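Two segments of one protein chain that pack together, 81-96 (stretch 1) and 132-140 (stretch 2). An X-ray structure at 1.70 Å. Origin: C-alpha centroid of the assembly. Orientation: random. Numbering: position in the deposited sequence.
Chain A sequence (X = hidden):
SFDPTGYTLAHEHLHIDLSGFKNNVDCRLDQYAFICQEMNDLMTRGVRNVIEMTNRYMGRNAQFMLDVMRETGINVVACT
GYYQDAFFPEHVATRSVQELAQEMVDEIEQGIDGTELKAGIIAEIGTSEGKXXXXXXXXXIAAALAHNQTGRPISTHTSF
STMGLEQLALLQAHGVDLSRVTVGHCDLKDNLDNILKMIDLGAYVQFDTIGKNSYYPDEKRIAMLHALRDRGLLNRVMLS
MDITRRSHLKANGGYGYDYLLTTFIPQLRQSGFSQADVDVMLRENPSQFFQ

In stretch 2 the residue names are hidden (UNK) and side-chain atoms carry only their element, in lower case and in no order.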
# COMPACT_ATOMS: atom_id res chain seq x y z
N GLY A 81 8.80 -5.54 -6.26
CA GLY A 81 8.90 -4.35 -7.09
C GLY A 81 10.09 -3.47 -6.76
O GLY A 81 11.04 -3.92 -6.12
N TYR A 82 10.06 -2.25 -7.27
CA TYR A 82 11.11 -1.25 -7.02
C TYR A 82 10.40 0.03 -6.59
O TYR A 82 9.35 0.39 -7.13
CB TYR A 82 12.01 -1.05 -8.24
CG TYR A 82 13.04 -2.15 -8.39
CD1 TYR A 82 12.75 -3.33 -9.10
CD2 TYR A 82 14.30 -2.05 -7.79
CE1 TYR A 82 13.68 -4.36 -9.19
CE2 TYR A 82 15.25 -3.07 -7.89
CZ TYR A 82 14.92 -4.23 -8.59
OH TYR A 82 15.83 -5.27 -8.64
N TYR A 83 10.99 0.71 -5.61
CA TYR A 83 10.42 1.91 -4.99
C TYR A 83 10.29 3.20 -5.80
O TYR A 83 9.24 3.46 -6.38
CB TYR A 83 11.16 2.14 -3.67
CG TYR A 83 10.49 3.10 -2.71
CD1 TYR A 83 9.12 3.34 -2.74
CD2 TYR A 83 11.26 3.79 -1.77
CE1 TYR A 83 8.53 4.23 -1.86
CE2 TYR A 83 10.69 4.68 -0.88
CZ TYR A 83 9.33 4.90 -0.93
OH TYR A 83 8.79 5.83 -0.07
N GLN A 84 11.28 4.08 -5.74
CA GLN A 84 11.26 5.33 -6.49
C GLN A 84 12.70 5.71 -6.82
O GLN A 84 13.65 5.13 -6.27
CB GLN A 84 10.55 6.46 -5.75
CG GLN A 84 11.03 6.71 -4.36
CD GLN A 84 10.40 7.93 -3.75
OE1 GLN A 84 10.48 9.03 -4.31
NE2 GLN A 84 9.75 7.76 -2.61
N ASP A 85 12.85 6.67 -7.72
CA ASP A 85 14.15 7.10 -8.22
C ASP A 85 15.28 7.25 -7.20
O ASP A 85 16.32 6.59 -7.33
CB ASP A 85 14.02 8.37 -9.05
CG ASP A 85 15.16 8.53 -10.01
OD1 ASP A 85 15.11 7.91 -11.10
OD2 ASP A 85 16.15 9.21 -9.66
N ALA A 86 15.05 8.05 -6.17
CA ALA A 86 16.06 8.30 -5.15
C ALA A 86 16.51 7.07 -4.36
O ALA A 86 17.62 7.05 -3.83
CB ALA A 86 15.59 9.40 -4.21
N PHE A 87 15.67 6.03 -4.31
CA PHE A 87 15.98 4.82 -3.56
C PHE A 87 16.38 3.60 -4.40
O PHE A 87 16.70 2.54 -3.84
CB PHE A 87 14.80 4.43 -2.66
CG PHE A 87 14.45 5.46 -1.62
CD1 PHE A 87 13.84 6.66 -1.98
CD2 PHE A 87 14.72 5.23 -0.27
CE1 PHE A 87 13.51 7.62 -1.02
CE2 PHE A 87 14.39 6.18 0.70
CZ PHE A 87 13.79 7.37 0.33
N PHE A 88 16.39 3.73 -5.73
CA PHE A 88 16.74 2.59 -6.60
C PHE A 88 18.19 2.11 -6.49
O PHE A 88 19.11 2.92 -6.37
CB PHE A 88 16.55 2.94 -8.08
CG PHE A 88 15.12 3.09 -8.53
CD1 PHE A 88 14.09 2.33 -7.96
CD2 PHE A 88 14.81 3.97 -9.57
CE1 PHE A 88 12.77 2.44 -8.43
CE2 PHE A 88 13.50 4.09 -10.05
CZ PHE A 88 12.48 3.33 -9.48
N PRO A 89 18.40 0.78 -6.50
CA PRO A 89 19.78 0.26 -6.44
C PRO A 89 20.35 0.61 -7.83
O PRO A 89 19.59 0.93 -8.75
CB PRO A 89 19.58 -1.25 -6.33
CG PRO A 89 18.23 -1.39 -5.69
CD PRO A 89 17.42 -0.31 -6.35
N GLU A 90 21.67 0.56 -7.97
CA GLU A 90 22.33 0.88 -9.24
C GLU A 90 21.82 0.04 -10.41
O GLU A 90 21.65 0.54 -11.52
CB GLU A 90 23.85 0.66 -9.12
CG GLU A 90 24.53 1.46 -8.00
CD GLU A 90 24.58 2.96 -8.27
OE1 GLU A 90 24.19 3.40 -9.38
OE2 GLU A 90 25.02 3.71 -7.36
N HIS A 91 21.56 -1.24 -10.15
CA HIS A 91 21.11 -2.17 -11.18
C HIS A 91 19.77 -1.92 -11.87
O HIS A 91 19.44 -2.58 -12.86
CB HIS A 91 21.24 -3.63 -10.70
CG HIS A 91 20.28 -4.02 -9.62
ND1 HIS A 91 20.69 -4.33 -8.34
CD2 HIS A 91 18.95 -4.26 -9.65
CE1 HIS A 91 19.66 -4.76 -7.64
NE2 HIS A 91 18.59 -4.73 -8.41
N VAL A 92 18.97 -0.99 -11.35
CA VAL A 92 17.72 -0.69 -12.02
C VAL A 92 18.05 -0.04 -13.38
O VAL A 92 17.36 -0.27 -14.37
CB VAL A 92 16.80 0.23 -11.17
CG1 VAL A 92 15.60 0.69 -11.99
CG2 VAL A 92 16.35 -0.52 -9.93
N ALA A 93 19.14 0.73 -13.43
CA ALA A 93 19.54 1.37 -14.67
C ALA A 93 20.26 0.42 -15.63
O ALA A 93 20.06 0.49 -16.84
CB ALA A 93 20.42 2.59 -14.39
N THR A 94 21.08 -0.48 -15.09
CA THR A 94 21.86 -1.41 -15.90
C THR A 94 21.15 -2.68 -16.37
O THR A 94 21.54 -3.27 -17.38
CB THR A 94 23.19 -1.78 -15.22
OG1 THR A 94 22.94 -2.46 -13.98
CG2 THR A 94 24.01 -0.51 -14.97
N ARG A 95 20.13 -3.12 -15.63
CA ARG A 95 19.38 -4.29 -16.07
C ARG A 95 18.35 -3.82 -17.11
O ARG A 95 18.04 -2.63 -17.19
CB ARG A 95 18.67 -4.97 -14.89
CG ARG A 95 19.63 -5.71 -14.00
CD ARG A 95 18.95 -6.35 -12.82
NE ARG A 95 19.93 -6.84 -11.87
CZ ARG A 95 19.63 -7.43 -10.72
NH1 ARG A 95 18.37 -7.61 -10.36
NH2 ARG A 95 20.61 -7.80 -9.90
N SER A 96 17.90 -4.74 -17.96
CA SER A 96 16.91 -4.38 -18.97
C SER A 96 15.53 -4.49 -18.33
O SER A 96 15.36 -5.20 -17.32
CB SER A 96 16.97 -5.37 -20.14
OG SER A 96 16.49 -6.65 -19.73
N UNK A 132 7.70 11.71 -13.36
CA UNK A 132 8.00 10.29 -13.49
C UNK A 132 9.36 10.30 -14.20
O UNK A 132 9.47 10.79 -15.33
c UNK A 132 5.58 9.59 -13.69
c UNK A 132 6.96 9.53 -14.35
c UNK A 132 4.48 8.85 -14.44
c UNK A 132 7.40 8.08 -14.53
N UNK A 133 10.39 9.86 -13.49
CA UNK A 133 11.75 9.85 -14.05
C UNK A 133 11.90 8.67 -15.03
O UNK A 133 11.08 7.74 -15.02
c UNK A 133 12.55 10.64 -11.78
o UNK A 133 12.74 8.32 -12.44
c UNK A 133 12.80 9.67 -12.94
N UNK A 134 12.93 8.71 -15.90
CA UNK A 134 13.14 7.61 -16.85
C UNK A 134 13.25 6.24 -16.16
O UNK A 134 12.71 5.25 -16.66
c UNK A 134 14.35 9.48 -17.59
c UNK A 134 13.80 9.85 -16.21
c UNK A 134 14.46 8.01 -17.51
N UNK A 135 13.92 6.17 -15.01
CA UNK A 135 14.04 4.90 -14.30
C UNK A 135 12.72 4.43 -13.71
O UNK A 135 12.45 3.23 -13.64
c UNK A 135 15.11 4.97 -13.21
c UNK A 135 17.49 5.16 -12.50
c UNK A 135 16.56 5.12 -13.71
c UNK A 135 16.92 3.94 -14.61
N UNK A 136 11.91 5.37 -13.23
CA UNK A 136 10.60 5.03 -12.69
C UNK A 136 9.70 4.53 -13.83
O UNK A 136 8.97 3.55 -13.66
c UNK A 136 10.58 6.49 -10.62
c UNK A 136 9.98 6.25 -12.00
o UNK A 136 9.68 8.71 -10.75
c UNK A 136 10.32 7.88 -10.08
o UNK A 136 10.78 8.14 -8.95
N UNK A 137 9.77 5.18 -14.99
CA UNK A 137 8.99 4.75 -16.15
C UNK A 137 9.32 3.30 -16.48
O UNK A 137 8.43 2.48 -16.70
c UNK A 137 9.28 5.63 -17.36
c UNK A 137 8.84 5.97 -19.85
o UNK A 137 7.93 6.13 -20.67
c UNK A 137 8.56 5.13 -18.62
o UNK A 137 9.99 6.47 -19.99
N UNK A 138 10.62 2.98 -16.49
CA UNK A 138 11.11 1.64 -16.78
C UNK A 138 10.57 0.64 -15.76
O UNK A 138 10.16 -0.48 -16.12
c UNK A 138 13.32 0.35 -17.12
n UNK A 138 17.10 -0.27 -17.24
c UNK A 138 14.82 0.50 -16.85
c UNK A 138 15.65 -0.58 -17.48
c UNK A 138 12.64 1.64 -16.74
N UNK A 139 10.57 1.02 -14.48
CA UNK A 139 10.04 0.13 -13.45
C UNK A 139 8.52 -0.10 -13.67
O UNK A 139 8.04 -1.22 -13.56
c UNK A 139 11.84 0.43 -11.70
c UNK A 139 10.35 0.67 -12.02
c UNK A 139 9.49 -0.06 -10.97
N UNK A 140 7.78 0.96 -14.00
CA UNK A 140 6.35 0.82 -14.26
C UNK A 140 6.08 -0.07 -15.48
O UNK A 140 5.11 -0.84 -15.50
c UNK A 140 3.77 2.76 -12.87
c UNK A 140 5.15 2.74 -13.11
c UNK A 140 5.51 3.66 -10.89
c UNK A 140 3.27 3.23 -11.65
c UNK A 140 5.69 2.19 -14.41
c UNK A 140 4.14 3.68 -10.65
c UNK A 140 6.01 3.20 -12.12
O HOH W 1 15.70 8.41 -13.86

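Position 132 carries four carbons, forked at the first, with one arm two carbons long, and none of them touches stretch 1. That is isoleucine, I132; it simply leads the chain toward the helix.

At position 133 one carbon carries an oxygen and a second carbon, and the oxygen lies 2.8 Å from D85 OD1. This is the pattern of threonine. T133 sits at the N-cap of the helix and uses its hydroxyl twice: OG1 donates to D85 OD1 and accepts from the backbone N of position 136 at 3.2 Å. One small group therefore starts the helix and ties it to the loop.

Position 134 has three carbons closing a ring onto the backbone N and makes no contact with stretch 1. It is proline, P134, and its lack of an amide hydrogen costs nothing in the first turn, where amides have no helical carbonyl to bond.

The four carbons at 135 fork at the second and face F88 and A93, which makes the residue leucine. L135 points toward stretch 1. Its CB lies 3.7 Å from F88 CE2, and its CD2 lies 3.8 Å from A93 CB. Its backbone N, 3.1 Å from the oxygen of water 1, donates to that water, which in turn donates to D85 OD1 at 2.9 Å.

Position 136 shows three carbons, the last bearing two oxygens, one of which lies 2.8 Å from D85 N: an acid one carbon longer than aspartate, hence glutamate. CA-to-CB of E136 points sideways, but the end of the side chain comes nearer to stretch 1, and OE2 accepts from D85 N with a nearly straight angle of 168°. OE1 accepts from T133 N at 3.1 Å, so the carboxylate joins the two backbones.

The same atom count, three carbons and two oxygens, recurs at 137, out of reach of stretch 1. This is a glutamate again, E137.

At 138 four carbons run in a row to a nitrogen, which lies 2.9 Å from V92 O and 2.5 Å from R95 O; this identifies lysine. All four chi angles of K138 are t, and this extended chain carries NZ to backbone carbonyls: it donates to both V92 O and R95 O. A93 O is also close to NZ, at 3.1 Å, but the angle is too poor for a hydrogen bond.

Position 139 has one carbon carrying two more, one of them 3.7 Å from F88 CZ: a valine. V139 CG2 makes that contact and also packs 3.8 Å from Y82 CB and 3.8 Å from V92 CG1, filling a pocket made by three residues.

A single carbon followed by a six-carbon ring, clear of stretch 1, marks 140 as phenylalanine, F140.

The contact works by flanking an apolar patch with polar anchors. L135 and V139, one helical turn apart, pack on F88 and V92. At the start of the helix, T133 and E136 hold both the side chain and the backbone N of D85; farther along, K138 gathers carbonyls of the other segment. For a designer, the rule is that polar side chains can bond to backbone groups of the other segment, D85 N and the carbonyls V92 O and R95 O, while apolar ones fill the space between.

Stretch 2 (132-140) ITPLEEKVF
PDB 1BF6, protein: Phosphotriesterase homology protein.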